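Local coordinates for protein alginate lyase (Chitinophaga sp. MD30, PDB 6KCW) that cleaves the polysaccharide alginate as a lyase of polysaccharide lyase family 36, by a mechanism in which a lysine is both catalytic base and catalytic acid, at residues Thr70-Phe84 with Ile157-Ser171. Numbering follows the deposited sequence.
Sequences TEYELDYDVRFHSQF and ITKGTTYHVHVYIKS
His164 reaches diagonally across two antiparallel strands to Asp75, while its direct cross-strand partner is Asp77; with His166 they illustrate how alternating acids and imidazoles can satisfy one another on one face of a sheet. The His164 ring uses both nitrogens: ND1 donates to Asp77 OD1 at 2.7 Å, and NE2 reaches Asp75 OD2, a separation so short that its exact length is doubtful. With CG trans to the backbone N (chi1 -172°), the ring lies back over Tyr76 O and turns its edge to both carboxylates. Asp75 spends its other oxygen on His166: ND1 gives OD1 a bond of 2.7 Å, lying in the imidazole plane but rising 36° out of the carboxylate plane. A leucine in place of His164 would probably leave Asp77 OD1 and Asp75 OD2 without these donors, with nothing to bridge the two carboxylates. Asp77 OD2 is taken by Asn234 of strand 228-241, the other neighbour of strand 71-80 in this concanavalin-like beta-sandwich.

Between these side chains the backbone forms one antiparallel ladder, with Tyr72–Ile169, Leu74–Val167, Tyr76–Val165 and Val78–Tyr163 as its hydrogen-bonded pairs, both N-H groups of each being bonded. Their side chains lie on the opposite face from the acids and imidazoles; there Val165 CB sits over the Tyr76 ring face, 3.8 Å from its centroid, and Met118 of the second sheet touches both residues. Where strand 71-80 ends, Gly160 N donates to Phe80 O at 2.8 Å, while a water accepts from Phe80 N and Thr161 N and donates to Thr158 O at 2.6 Å.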
# COMPACT_ATOMS: atom_id res chain seq x y z
N THR A 70 1.94 15.11 10.03
CA THR A 70 1.02 15.68 9.05
C THR A 70 1.50 15.54 7.61
O THR A 70 0.68 15.69 6.70
CB THR A 70 0.78 17.16 9.34
OG1 THR A 70 2.03 17.86 9.34
CG2 THR A 70 0.12 17.33 10.70
N GLU A 71 2.79 15.28 7.39
CA GLU A 71 3.37 15.16 6.06
C GLU A 71 4.32 13.98 5.99
O GLU A 71 5.30 13.91 6.75
CB GLU A 71 4.14 16.41 5.65
CG GLU A 71 3.28 17.43 4.98
CD GLU A 71 2.94 18.55 5.91
OE1 GLU A 71 2.34 19.54 5.44
OE2 GLU A 71 3.29 18.44 7.11
N TYR A 72 4.07 13.08 5.05
CA TYR A 72 4.81 11.84 4.94
C TYR A 72 5.03 11.53 3.47
O TYR A 72 4.30 11.99 2.59
CB TYR A 72 4.08 10.67 5.63
CG TYR A 72 4.73 10.24 6.92
CD1 TYR A 72 5.86 9.41 6.90
CD2 TYR A 72 4.26 10.69 8.16
CE1 TYR A 72 6.48 9.01 8.08
CE2 TYR A 72 4.88 10.30 9.34
CZ TYR A 72 5.99 9.46 9.30
OH TYR A 72 6.62 9.07 10.46
N GLU A 73 6.07 10.74 3.21
CA GLU A 73 6.31 10.24 1.87
C GLU A 73 6.98 8.89 1.99
O GLU A 73 7.53 8.55 3.04
CB GLU A 73 7.19 11.19 1.06
CG GLU A 73 8.58 11.26 1.62
CD GLU A 73 9.49 12.05 0.77
OE1 GLU A 73 9.04 12.53 -0.29
OE2 GLU A 73 10.67 12.20 1.16
N LEU A 74 6.94 8.12 0.91
CA LEU A 74 7.78 6.93 0.84
C LEU A 74 8.07 6.62 -0.62
O LEU A 74 7.42 7.14 -1.53
CB LEU A 74 7.14 5.72 1.57
CG LEU A 74 5.72 5.23 1.30
CD1 LEU A 74 5.64 4.41 0.02
CD2 LEU A 74 5.24 4.41 2.48
N ASP A 75 9.07 5.77 -0.82
CA ASP A 75 9.51 5.31 -2.13
C ASP A 75 9.87 3.84 -2.02
O ASP A 75 10.41 3.40 -1.00
CB ASP A 75 10.74 6.08 -2.66
CG ASP A 75 10.38 7.40 -3.33
OD1 ASP A 75 10.18 8.41 -2.61
OD2 ASP A 75 10.29 7.43 -4.58
N TYR A 76 9.58 3.08 -3.07
CA TYR A 76 9.94 1.68 -3.13
C TYR A 76 9.83 1.24 -4.57
O TYR A 76 9.22 1.92 -5.41
CB TYR A 76 9.04 0.81 -2.24
CG TYR A 76 7.59 0.79 -2.67
CD1 TYR A 76 6.69 1.73 -2.19
CD2 TYR A 76 7.12 -0.16 -3.58
CE1 TYR A 76 5.37 1.72 -2.58
CE2 TYR A 76 5.82 -0.17 -3.99
CZ TYR A 76 4.94 0.77 -3.48
OH TYR A 76 3.63 0.77 -3.87
N ASP A 77 10.44 0.10 -4.87
CA ASP A 77 10.28 -0.56 -6.15
C ASP A 77 9.44 -1.80 -5.97
O ASP A 77 9.45 -2.43 -4.91
CB ASP A 77 11.63 -0.93 -6.77
CG ASP A 77 12.44 0.28 -7.13
OD1 ASP A 77 11.85 1.22 -7.70
OD2 ASP A 77 13.65 0.29 -6.82
N VAL A 78 8.71 -2.15 -7.01
CA VAL A 78 7.84 -3.31 -6.97
C VAL A 78 7.87 -3.96 -8.34
O VAL A 78 7.94 -3.27 -9.37
CB VAL A 78 6.41 -2.94 -6.54
CG1 VAL A 78 5.87 -1.81 -7.39
CG2 VAL A 78 5.52 -4.16 -6.60
N ARG A 79 7.88 -5.29 -8.35
CA ARG A 79 7.92 -6.09 -9.57
C ARG A 79 7.01 -7.29 -9.37
O ARG A 79 7.12 -7.98 -8.35
CB ARG A 79 9.35 -6.55 -9.88
CG ARG A 79 9.62 -6.87 -11.34
CD ARG A 79 10.41 -8.16 -11.47
NE ARG A 79 11.42 -8.29 -10.43
CZ ARG A 79 11.83 -9.46 -9.94
NH1 ARG A 79 11.29 -10.59 -10.39
NH2 ARG A 79 12.75 -9.50 -8.99
N PHE A 80 6.11 -7.53 -10.32
CA PHE A 80 5.33 -8.75 -10.29
C PHE A 80 6.14 -9.88 -10.89
O PHE A 80 6.91 -9.68 -11.83
CB PHE A 80 4.01 -8.59 -11.05
CG PHE A 80 3.04 -7.69 -10.36
CD1 PHE A 80 3.05 -6.32 -10.60
CD2 PHE A 80 2.10 -8.22 -9.47
CE1 PHE A 80 2.15 -5.50 -9.96
CE2 PHE A 80 1.20 -7.40 -8.83
CZ PHE A 80 1.22 -6.04 -9.07
N HIS A 81 5.99 -11.07 -10.32
CA HIS A 81 6.72 -12.24 -10.77
C HIS A 81 6.49 -12.48 -12.26
O HIS A 81 5.56 -11.96 -12.88
CB HIS A 81 6.30 -13.46 -9.96
CG HIS A 81 7.05 -14.70 -10.30
ND1 HIS A 81 6.60 -15.61 -11.23
CD2 HIS A 81 8.22 -15.19 -9.82
CE1 HIS A 81 7.46 -16.61 -11.31
NE2 HIS A 81 8.45 -16.38 -10.47
N SER A 82 7.35 -13.33 -12.83
CA SER A 82 7.33 -13.58 -14.26
C SER A 82 6.01 -14.18 -14.72
O SER A 82 5.46 -13.78 -15.75
CB SER A 82 8.50 -14.51 -14.63
OG SER A 82 8.73 -14.49 -16.02
N GLN A 83 5.50 -15.16 -13.98
CA GLN A 83 4.21 -15.78 -14.27
C GLN A 83 3.17 -15.41 -13.22
O GLN A 83 2.37 -16.24 -12.81
CB GLN A 83 4.32 -17.30 -14.34
CG GLN A 83 4.92 -17.82 -15.61
CD GLN A 83 6.32 -18.28 -15.39
OE1 GLN A 83 6.56 -19.23 -14.63
NE2 GLN A 83 7.28 -17.59 -16.01
N PHE A 84 3.19 -14.16 -12.77
CA PHE A 84 2.18 -13.72 -11.82
C PHE A 84 0.80 -13.88 -12.43
O PHE A 84 0.59 -13.61 -13.61
CB PHE A 84 2.44 -12.28 -11.41
CG PHE A 84 1.58 -11.80 -10.29
CD1 PHE A 84 1.97 -11.97 -8.98
CD2 PHE A 84 0.36 -11.17 -10.55
CE1 PHE A 84 1.18 -11.54 -7.94
CE2 PHE A 84 -0.43 -10.73 -9.52
CZ PHE A 84 -0.03 -10.91 -8.20
N ILE A 157 -0.01 -2.86 -17.48
CA ILE A 157 1.30 -3.07 -16.88
C ILE A 157 1.77 -4.45 -17.31
O ILE A 157 0.97 -5.24 -17.83
CB ILE A 157 1.28 -2.95 -15.34
CG1 ILE A 157 0.20 -3.86 -14.74
CG2 ILE A 157 1.03 -1.52 -14.92
CD1 ILE A 157 0.10 -3.76 -13.22
N THR A 158 3.06 -4.77 -17.10
CA THR A 158 3.63 -6.03 -17.55
C THR A 158 4.29 -6.78 -16.40
O THR A 158 4.80 -6.18 -15.45
CB THR A 158 4.68 -5.80 -18.65
OG1 THR A 158 5.68 -4.90 -18.16
CG2 THR A 158 4.03 -5.22 -19.90
N LYS A 159 4.29 -8.11 -16.49
CA LYS A 159 4.93 -8.92 -15.47
C LYS A 159 6.44 -8.87 -15.62
O LYS A 159 6.99 -8.60 -16.70
CB LYS A 159 4.45 -10.37 -15.55
CG LYS A 159 2.94 -10.54 -15.51
CD LYS A 159 2.51 -12.00 -15.61
CE LYS A 159 1.10 -12.09 -16.18
NZ LYS A 159 0.45 -13.42 -15.97
N GLY A 160 7.14 -9.13 -14.52
CA GLY A 160 8.58 -9.10 -14.57
C GLY A 160 9.18 -7.73 -14.77
O GLY A 160 10.37 -7.62 -15.08
N THR A 161 8.41 -6.66 -14.58
CA THR A 161 8.85 -5.29 -14.83
C THR A 161 8.90 -4.52 -13.52
O THR A 161 7.92 -4.51 -12.77
CB THR A 161 7.90 -4.58 -15.78
OG1 THR A 161 7.79 -5.33 -17.00
CG2 THR A 161 8.40 -3.16 -16.08
N THR A 162 10.03 -3.87 -13.23
CA THR A 162 10.14 -3.10 -12.00
C THR A 162 9.51 -1.73 -12.17
O THR A 162 9.81 -1.00 -13.13
CB THR A 162 11.59 -2.92 -11.56
OG1 THR A 162 12.32 -4.15 -11.72
CG2 THR A 162 11.60 -2.50 -10.09
N TYR A 163 8.65 -1.36 -11.22
CA TYR A 163 7.99 -0.07 -11.19
C TYR A 163 8.38 0.66 -9.91
O TYR A 163 8.19 0.12 -8.81
CB TYR A 163 6.48 -0.24 -11.27
CG TYR A 163 6.03 -0.80 -12.60
CD1 TYR A 163 5.81 0.03 -13.70
CD2 TYR A 163 5.83 -2.15 -12.75
CE1 TYR A 163 5.41 -0.49 -14.92
CE2 TYR A 163 5.42 -2.68 -13.96
CZ TYR A 163 5.21 -1.86 -15.03
OH TYR A 163 4.80 -2.44 -16.22
N HIS A 164 8.96 1.85 -10.05
CA HIS A 164 9.21 2.68 -8.88
C HIS A 164 7.97 3.47 -8.51
O HIS A 164 7.34 4.09 -9.37
CB HIS A 164 10.37 3.65 -9.09
CG HIS A 164 10.77 4.36 -7.84
ND1 HIS A 164 11.65 3.82 -6.92
CD2 HIS A 164 10.37 5.55 -7.32
CE1 HIS A 164 11.79 4.65 -5.91
NE2 HIS A 164 11.02 5.71 -6.12
N VAL A 165 7.63 3.45 -7.22
CA VAL A 165 6.44 4.11 -6.68
C VAL A 165 6.89 5.15 -5.67
O VAL A 165 7.65 4.84 -4.74
CB VAL A 165 5.50 3.08 -6.02
CG1 VAL A 165 4.14 3.70 -5.72
CG2 VAL A 165 5.39 1.83 -6.88
N HIS A 166 6.43 6.39 -5.86
CA HIS A 166 6.51 7.45 -4.86
C HIS A 166 5.11 7.78 -4.35
O HIS A 166 4.17 7.96 -5.15
CB HIS A 166 7.17 8.71 -5.45
CG HIS A 166 7.20 9.87 -4.51
ND1 HIS A 166 8.08 9.96 -3.46
CD2 HIS A 166 6.43 10.98 -4.45
CE1 HIS A 166 7.86 11.08 -2.79
NE2 HIS A 166 6.86 11.71 -3.37
N VAL A 167 4.95 7.85 -3.03
CA VAL A 167 3.69 8.21 -2.40
C VAL A 167 3.94 9.41 -1.49
O VAL A 167 4.95 9.45 -0.78
CB VAL A 167 3.09 7.03 -1.60
CG1 VAL A 167 2.09 7.52 -0.58
CG2 VAL A 167 2.46 6.02 -2.54
N TYR A 168 3.04 10.38 -1.53
CA TYR A 168 3.09 11.57 -0.69
C TYR A 168 1.70 11.82 -0.12
O TYR A 168 0.71 11.77 -0.87
CB TYR A 168 3.55 12.81 -1.47
CG TYR A 168 3.42 14.11 -0.71
CD1 TYR A 168 4.05 14.27 0.52
CD2 TYR A 168 2.70 15.19 -1.22
CE1 TYR A 168 3.96 15.45 1.22
CE2 TYR A 168 2.60 16.38 -0.51
CZ TYR A 168 3.24 16.51 0.71
OH TYR A 168 3.15 17.67 1.44
N ILE A 169 1.63 12.09 1.18
CA ILE A 169 0.36 12.28 1.87
C ILE A 169 0.48 13.46 2.82
O ILE A 169 1.53 13.68 3.43
CB ILE A 169 -0.07 11.00 2.63
CG1 ILE A 169 -1.48 11.14 3.19
CG2 ILE A 169 0.89 10.69 3.76
CD1 ILE A 169 -1.93 9.93 3.88
N LYS A 170 -0.58 14.25 2.92
CA LYS A 170 -0.63 15.40 3.80
C LYS A 170 -1.99 15.43 4.49
O LYS A 170 -3.02 15.34 3.81
CB LYS A 170 -0.39 16.69 3.02
CG LYS A 170 -0.43 17.97 3.82
CD LYS A 170 -0.59 19.12 2.84
CE LYS A 170 0.15 20.37 3.29
NZ LYS A 170 -0.72 21.28 4.08
N SER A 171 -1.99 15.53 5.81
CA SER A 171 -3.23 15.68 6.57
C SER A 171 -3.99 16.93 6.13
O SER A 171 -3.40 17.94 5.72
CB SER A 171 -2.93 15.78 8.06
OG SER A 171 -2.05 14.75 8.45
O HOH W 1 5.91 -6.57 -13.18